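Local coordinates for protein Fe(2+) transporter FeoB (PDB 3I8S) that takes up ferrous iron across the inner membrane, probably coupling GTP binding by this N-terminal cytosolic domain to channel opening, at residues 207-212 with 227-232; 100-105 with 253-258. One frame throughout, in Å; residues are numbered along the deposited sequence. Where two conformers were deposited one is given.

Contact 1: residues 207-212 with 227-232; sequences QMLEGD and DAALAR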
loop_
_atom_site.group_PDB
_atom_site.type_symbol
_atom_site.label_atom_id
_atom_site.label_comp_id
_atom_site.label_asym_id
_atom_site.label_seq_id
_atom_site.Cartn_x
_atom_site.Cartn_y
_atom_site.Cartn_z
ATOM N N GLN A 207 4.532 13.037 -3.994
ATOM C CA GLN A 207 5.782 12.307 -4.083
ATOM C C GLN A 207 6.869 13.167 -4.707
ATOM O O GLN A 207 8.027 13.137 -4.262
ATOM C CB GLN A 207 5.605 11.004 -4.868
ATOM C CG GLN A 207 4.699 10.039 -4.164
ATOM C CD GLN A 207 5.344 9.525 -2.917
ATOM O OE1 GLN A 207 4.847 9.713 -1.826
ATOM N NE2 GLN A 207 6.499 8.858 -3.087
ATOM N N MET A 208 6.512 13.949 -5.722
ATOM C CA MET A 208 7.510 14.783 -6.398
ATOM C C MET A 208 8.005 15.899 -5.458
ATOM O O MET A 208 9.195 16.221 -5.419
ATOM C CB MET A 208 6.920 15.411 -7.664
ATOM C CG MET A 208 6.594 14.447 -8.808
ATOM S SD MET A 208 5.694 15.330 -10.113
ATOM C CE MET A 208 6.982 16.404 -10.681
ATOM N N LEU A 209 7.088 16.489 -4.725
ATOM C CA LEU A 209 7.444 17.511 -3.725
ATOM C C LEU A 209 8.338 16.938 -2.603
ATOM O O LEU A 209 9.194 17.638 -2.075
ATOM C CB LEU A 209 6.182 18.112 -3.109
ATOM C CG LEU A 209 5.263 18.870 -4.080
ATOM C CD1 LEU A 209 3.886 19.179 -3.457
ATOM C CD2 LEU A 209 5.951 20.138 -4.559
ATOM N N GLU A 210 8.119 15.680 -2.243
ATOM C CA GLU A 210 8.961 14.993 -1.284
ATOM C C GLU A 210 10.373 14.709 -1.825
ATOM O O GLU A 210 11.285 14.454 -1.043
ATOM C CB GLU A 210 8.263 13.715 -0.767
ATOM C CG GLU A 210 8.906 13.190 0.495
ATOM C CD GLU A 210 8.279 11.912 1.007
ATOM O OE1 GLU A 210 7.707 11.144 0.184
ATOM O OE2 GLU A 210 8.368 11.697 2.258
ATOM N N GLY A 211 10.555 14.791 -3.151
ATOM C CA GLY A 211 11.818 14.529 -3.828
ATOM C C GLY A 211 11.937 13.170 -4.498
ATOM O O GLY A 211 13.034 12.750 -4.828
ATOM N N ASP A 212 10.827 12.463 -4.678
ATOM C CA ASP A 212 10.839 11.147 -5.332
ATOM C C ASP A 212 11.129 11.345 -6.826
ATOM O O ASP A 212 10.329 11.929 -7.535
ATOM C CB ASP A 212 9.481 10.483 -5.128
ATOM C CG ASP A 212 9.381 9.091 -5.693
ATOM O OD1 ASP A 212 9.875 8.824 -6.786
ATOM O OD2 ASP A 212 8.679 8.271 -5.053
ATOM N N ASP A 227 10.220 22.848 -9.689
ATOM C CA ASP A 227 11.129 23.818 -9.047
ATOM C C ASP A 227 10.412 25.080 -8.534
ATOM O O ASP A 227 10.702 25.567 -7.432
ATOM C CB ASP A 227 12.282 24.217 -9.996
ATOM C CG ASP A 227 13.295 23.087 -10.189
ATOM O OD1 ASP A 227 13.106 22.014 -9.550
ATOM O OD2 ASP A 227 14.278 23.276 -10.963
ATOM N N ALA A 228 9.484 25.599 -9.341
ATOM C CA ALA A 228 8.717 26.770 -8.955
ATOM C C ALA A 228 7.845 26.441 -7.770
ATOM O O ALA A 228 7.754 27.250 -6.827
ATOM C CB ALA A 228 7.884 27.284 -10.112
ATOM N N ALA A 229 7.258 25.237 -7.773
ATOM C CA ALA A 229 6.423 24.796 -6.652
ATOM C C ALA A 229 7.248 24.684 -5.362
ATOM O O ALA A 229 6.830 25.171 -4.316
ATOM C CB ALA A 229 5.747 23.456 -6.953
ATOM N N LEU A 230 8.425 24.061 -5.449
ATOM C CA LEU A 230 9.272 23.935 -4.261
ATOM C C LEU A 230 9.747 25.259 -3.704
ATOM O O LEU A 230 9.854 25.397 -2.490
ATOM C CB LEU A 230 10.468 23.023 -4.489
ATOM C CG LEU A 230 10.087 21.554 -4.536
ATOM C CD1 LEU A 230 11.231 20.785 -5.236
ATOM C CD2 LEU A 230 9.802 21.018 -3.093
ATOM N N ALA A 231 10.001 26.229 -4.572
ATOM C CA ALA A 231 10.431 27.564 -4.168
ATOM C C ALA A 231 9.369 28.255 -3.328
ATOM O O ALA A 231 9.652 28.768 -2.237
ATOM C CB ALA A 231 10.769 28.409 -5.387
ATOM N N ARG A 232 8.134 28.222 -3.814
ATOM C CA ARG A 232 7.007 28.725 -3.056
ATOM C C ARG A 232 6.900 28.044 -1.677
ATOM O O ARG A 232 6.748 28.713 -0.632
ATOM C CB ARG A 232 5.722 28.538 -3.851
ATOM C CG ARG A 232 5.657 29.418 -5.078
ATOM C CD ARG A 232 4.252 29.498 -5.653
ATOM N NE ARG A 232 3.879 28.251 -6.322
ATOM C CZ ARG A 232 4.232 27.923 -7.567
ATOM N NH1 ARG A 232 4.973 28.725 -8.323
ATOM N NH2 ARG A 232 3.852 26.770 -8.071
#

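Contact 2: residues 100-105 with 253-258; sequences RNLYLT and AAICDV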
loop_
_atom_site.group_PDB
_atom_site.type_symbol
_atom_site.label_atom_id
_atom_site.label_comp_id
_atom_site.label_asym_id
_atom_site.label_seq_id
_atom_site.Cartn_x
_atom_site.Cartn_y
_atom_site.Cartn_z
ATOM N N ARG A 100 5.623 0.303 11.808
ATOM C CA ARG A 100 6.542 0.209 10.671
ATOM C C ARG A 100 5.813 -0.232 9.408
ATOM O O ARG A 100 5.959 0.363 8.304
ATOM C CB ARG A 100 7.668 -0.804 10.961
ATOM C CG ARG A 100 8.631 -1.011 9.763
ATOM C CD ARG A 100 9.903 -1.687 10.160
ATOM N NE ARG A 100 10.968 -1.514 9.166
ATOM C CZ ARG A 100 12.260 -1.311 9.463
ATOM N NH1 ARG A 100 12.683 -1.198 10.720
ATOM N NH2 ARG A 100 13.155 -1.196 8.481
ATOM N N ASN A 101 5.039 -1.299 9.545
ATOM C CA ASN A 101 4.368 -1.875 8.381
ATOM C C ASN A 101 3.300 -0.966 7.775
ATOM O O ASN A 101 3.013 -1.051 6.563
ATOM C CB ASN A 101 3.720 -3.232 8.706
ATOM C CG ASN A 101 4.722 -4.388 8.702
ATOM O OD1 ASN A 101 4.504 -5.388 8.016
ATOM N ND2 ASN A 101 5.831 -4.259 9.465
ATOM N N LEU A 102 2.701 -0.101 8.603
ATOM C CA LEU A 102 1.628 0.736 8.121
ATOM C C LEU A 102 2.098 1.866 7.161
ATOM O O LEU A 102 1.268 2.530 6.535
ATOM C CB LEU A 102 0.816 1.323 9.292
ATOM C CG LEU A 102 -0.211 0.360 9.927
ATOM C CD1 LEU A 102 -0.889 1.084 11.153
ATOM C CD2 LEU A 102 -1.233 -0.124 8.905
ATOM N N TYR A 103 3.398 2.134 7.092
ATOM C CA TYR A 103 3.849 3.198 6.164
ATOM C C TYR A 103 3.439 2.820 4.734
ATOM O O TYR A 103 2.841 3.607 3.989
ATOM C CB TYR A 103 5.326 3.452 6.297
ATOM C CG TYR A 103 5.751 4.708 5.582
ATOM C CD1 TYR A 103 5.611 5.939 6.194
ATOM C CD2 TYR A 103 6.239 4.668 4.267
ATOM C CE1 TYR A 103 5.963 7.099 5.549
ATOM C CE2 TYR A 103 6.612 5.828 3.608
ATOM C CZ TYR A 103 6.447 7.050 4.264
ATOM O OH TYR A 103 6.807 8.211 3.647
ATOM N N LEU A 104 3.758 1.593 4.347
ATOM C CA LEU A 104 3.348 1.066 3.049
ATOM C C LEU A 104 1.824 1.082 2.861
ATOM O O LEU A 104 1.313 1.559 1.883
ATOM C CB LEU A 104 3.850 -0.368 2.886
ATOM C CG LEU A 104 3.516 -1.053 1.552
ATOM C CD1 LEU A 104 4.021 -0.296 0.306
ATOM C CD2 LEU A 104 4.131 -2.514 1.580
ATOM N N THR A 105 1.100 0.556 3.831
ATOM C CA THR A 105 -0.339 0.563 3.795
ATOM C C THR A 105 -0.929 1.952 3.477
ATOM O O THR A 105 -1.802 2.087 2.599
ATOM C CB THR A 105 -0.914 0.050 5.129
ATOM O OG1 THR A 105 -0.190 -1.111 5.597
ATOM C CG2 THR A 105 -2.392 -0.265 4.931
ATOM N N ALA A 253 1.135 7.052 13.936
ATOM C CA ALA A 253 1.274 7.087 15.366
ATOM C C ALA A 253 -0.095 7.204 16.082
ATOM O O ALA A 253 -0.342 6.536 17.096
ATOM C CB ALA A 253 2.270 8.254 15.766
ATOM N N ALA A 254 -0.972 8.050 15.537
ATOM C CA ALA A 254 -2.305 8.277 16.115
ATOM C C ALA A 254 -3.169 7.014 16.023
ATOM O O ALA A 254 -3.868 6.666 16.968
ATOM C CB ALA A 254 -2.972 9.482 15.383
ATOM N N ILE A 255 -3.108 6.329 14.879
ATOM C CA ILE A 255 -3.769 5.024 14.663
ATOM C C ILE A 255 -3.259 3.981 15.652
ATOM O O ILE A 255 -4.022 3.336 16.370
ATOM C CB ILE A 255 -3.574 4.513 13.158
ATOM C CG1 ILE A 255 -4.267 5.446 12.190
ATOM C CG2 ILE A 255 -4.120 3.075 12.966
ATOM C CD1 ILE A 255 -4.027 5.092 10.668
ATOM N N CYS A 256 -1.957 3.875 15.747
ATOM C CA CYS A 256 -1.386 2.869 16.580
ATOM C C CYS A 256 -1.651 3.077 18.060
ATOM O O CYS A 256 -1.775 2.097 18.794
ATOM C CB CYS A 256 0.090 2.725 16.313
ATOM S SG CYS A 256 0.358 1.977 14.737
ATOM N N ASP A 257 -1.770 4.326 18.480
ATOM C CA ASP A 257 -2.116 4.642 19.861
ATOM C C ASP A 257 -3.466 4.051 20.269
ATOM O O ASP A 257 -3.631 3.677 21.401
ATOM C CB ASP A 257 -2.194 6.150 20.103
ATOM C CG ASP A 257 -0.829 6.802 20.262
ATOM O OD1 ASP A 257 0.181 6.064 20.319
ATOM O OD2 ASP A 257 -0.786 8.066 20.323
ATOM N N VAL A 258 -4.412 4.001 19.338
ATOM C CA VAL A 258 -5.736 3.453 19.578
ATOM C C VAL A 258 -5.782 1.944 19.408
ATOM O O VAL A 258 -6.353 1.218 20.225
ATOM C CB VAL A 258 -6.758 4.091 18.603
ATOM C CG1 VAL A 258 -8.118 3.430 18.736
ATOM C CG2 VAL A 258 -6.876 5.625 18.867
#

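Contact 1: residues 207-212 with 227-232
Leu-209 meets two residues of the facing helix, Ala-229 and Leu-230; the side chains touch methyl to methyl, and one methyl also lies against a backbone carbonyl. Its CD2 methyl does the reaching: it comes to 4.1 Å from CB of Ala-229 and to 4.2 Å from CD2 of Leu-230, so one branch of the leucine covers both neighbours. Leu-230 answers with its own CD2, which also lies 3.6 Å from the backbone O of Leu-209, at the last turn of helix 198-210. Both leucines carry CG opposite the carbonyl carbon and beside the backbone N (chi1 -63° for Leu-209), and this brings their ends nearer the opposite helix than their CB atoms suggest. Ala-229 directs its CB toward the other helix. The backbones come close, the CA atoms of Leu-209 and Leu-230 lying 6.7 Å apart.

Just after Leu-209 the helix stops in a Schellman motif: Gly-211 takes a positive phi of 101°, Asp-212 N hydrogen-bonds back to Gln-207 O, and Gly-211 N to Met-208 O. Asp-212 then serves as N-cap of helix 213-218. Its OD2 accepts a hydrogen bond from NE2 of Gln-207, 3.0 Å long, on the anti side of the carboxylate and 21° out of its plane, and a second from the backbone N of Thr-65. Side chain and backbone together therefore tie the end of one helix to the start of the next.

The contact is plain packing in the helical domain of FeoB, away from the nucleotide site. Helix 179-191 lines it as a third wall, with Ala-185 and Leu-188 against Leu-209 and Glu-184 touching both Leu-209 and Ala-229, and Leu-226 and Leu-233 of helix 226-236 extend the apolar surface around Leu-209.

Contact 2: residues 100-105 with 253-258
Ile-255 and Cys-256 of helix 240-259 are the residues that touch segment 100-105, and both meet the same methyl, CD1 of Leu-102. After Ala-253, which touches Glu-99, Ile-255 directs its CB toward the other helix; its CG2 branch stands 4.2 Å from Leu-102 CD1. The same side chain packs on Leu-137, Arg-140 and Leu-141 of helix 134-141, so Ile-255 sits where three helices meet.

Next in sequence, Cys-256 makes the closer approach, its SG lying 3.9 Å from Leu-102 CD1. The sulfur is placed opposite the carbonyl carbon and beside the backbone N (chi1 -71°), and the thiol also rests against Leu-98 and Glu-99, while Val-258 further on packs on Arg-140. Leu-102 reaches across with its CG likewise beside the backbone N (chi1 -79°) and an extended chi2 of 177°, which carries CD1 out to the facing helix, where it touches both. The backbones stay well apart: the nearest CA atoms, those of Leu-102 and Cys-256, are 9.2 Å from each other, so side chains alone span the gap. Just past Leu-102 its helix is kinked: the N of Tyr-103 and that of Leu-104 lack a bond to the turn before, though Tyr-103 N bonds weakly to Arg-100 O, at 3.3 Å.

The side chain of Leu-102 is about 8 Å from that of Asn-11 in the GTP-binding P-loop, which places this domain junction close to the nucleotide site. Chemically this is a small, buried hydrophobic contact between the G domain and the helical domain: methyl and thiol surfaces meet by dispersion, with little directional constraint.

In the fold
From the N terminus the chain first builds strands of the G-domain sheet and then enters helix 98-111, where 100-105 waits for a partner 148 residues further on. It completes the G domain, passes into the helical domain, and there contact 1 closes a short loop, with 14 residues between 207-212 and 227-232. Helix 240-259 follows helix 226-236 directly and leads back to the G domain, where 253-258 closes contact 2. The short loop thus lies wholly within the long one. Contact 1 packs two helices of the helical domain against each other; contact 2 joins that domain to the G domain. Their centres are 25 Å apart, yet Glu-210 and Tyr-103 pack against each other, and Arg-248 bonds to both.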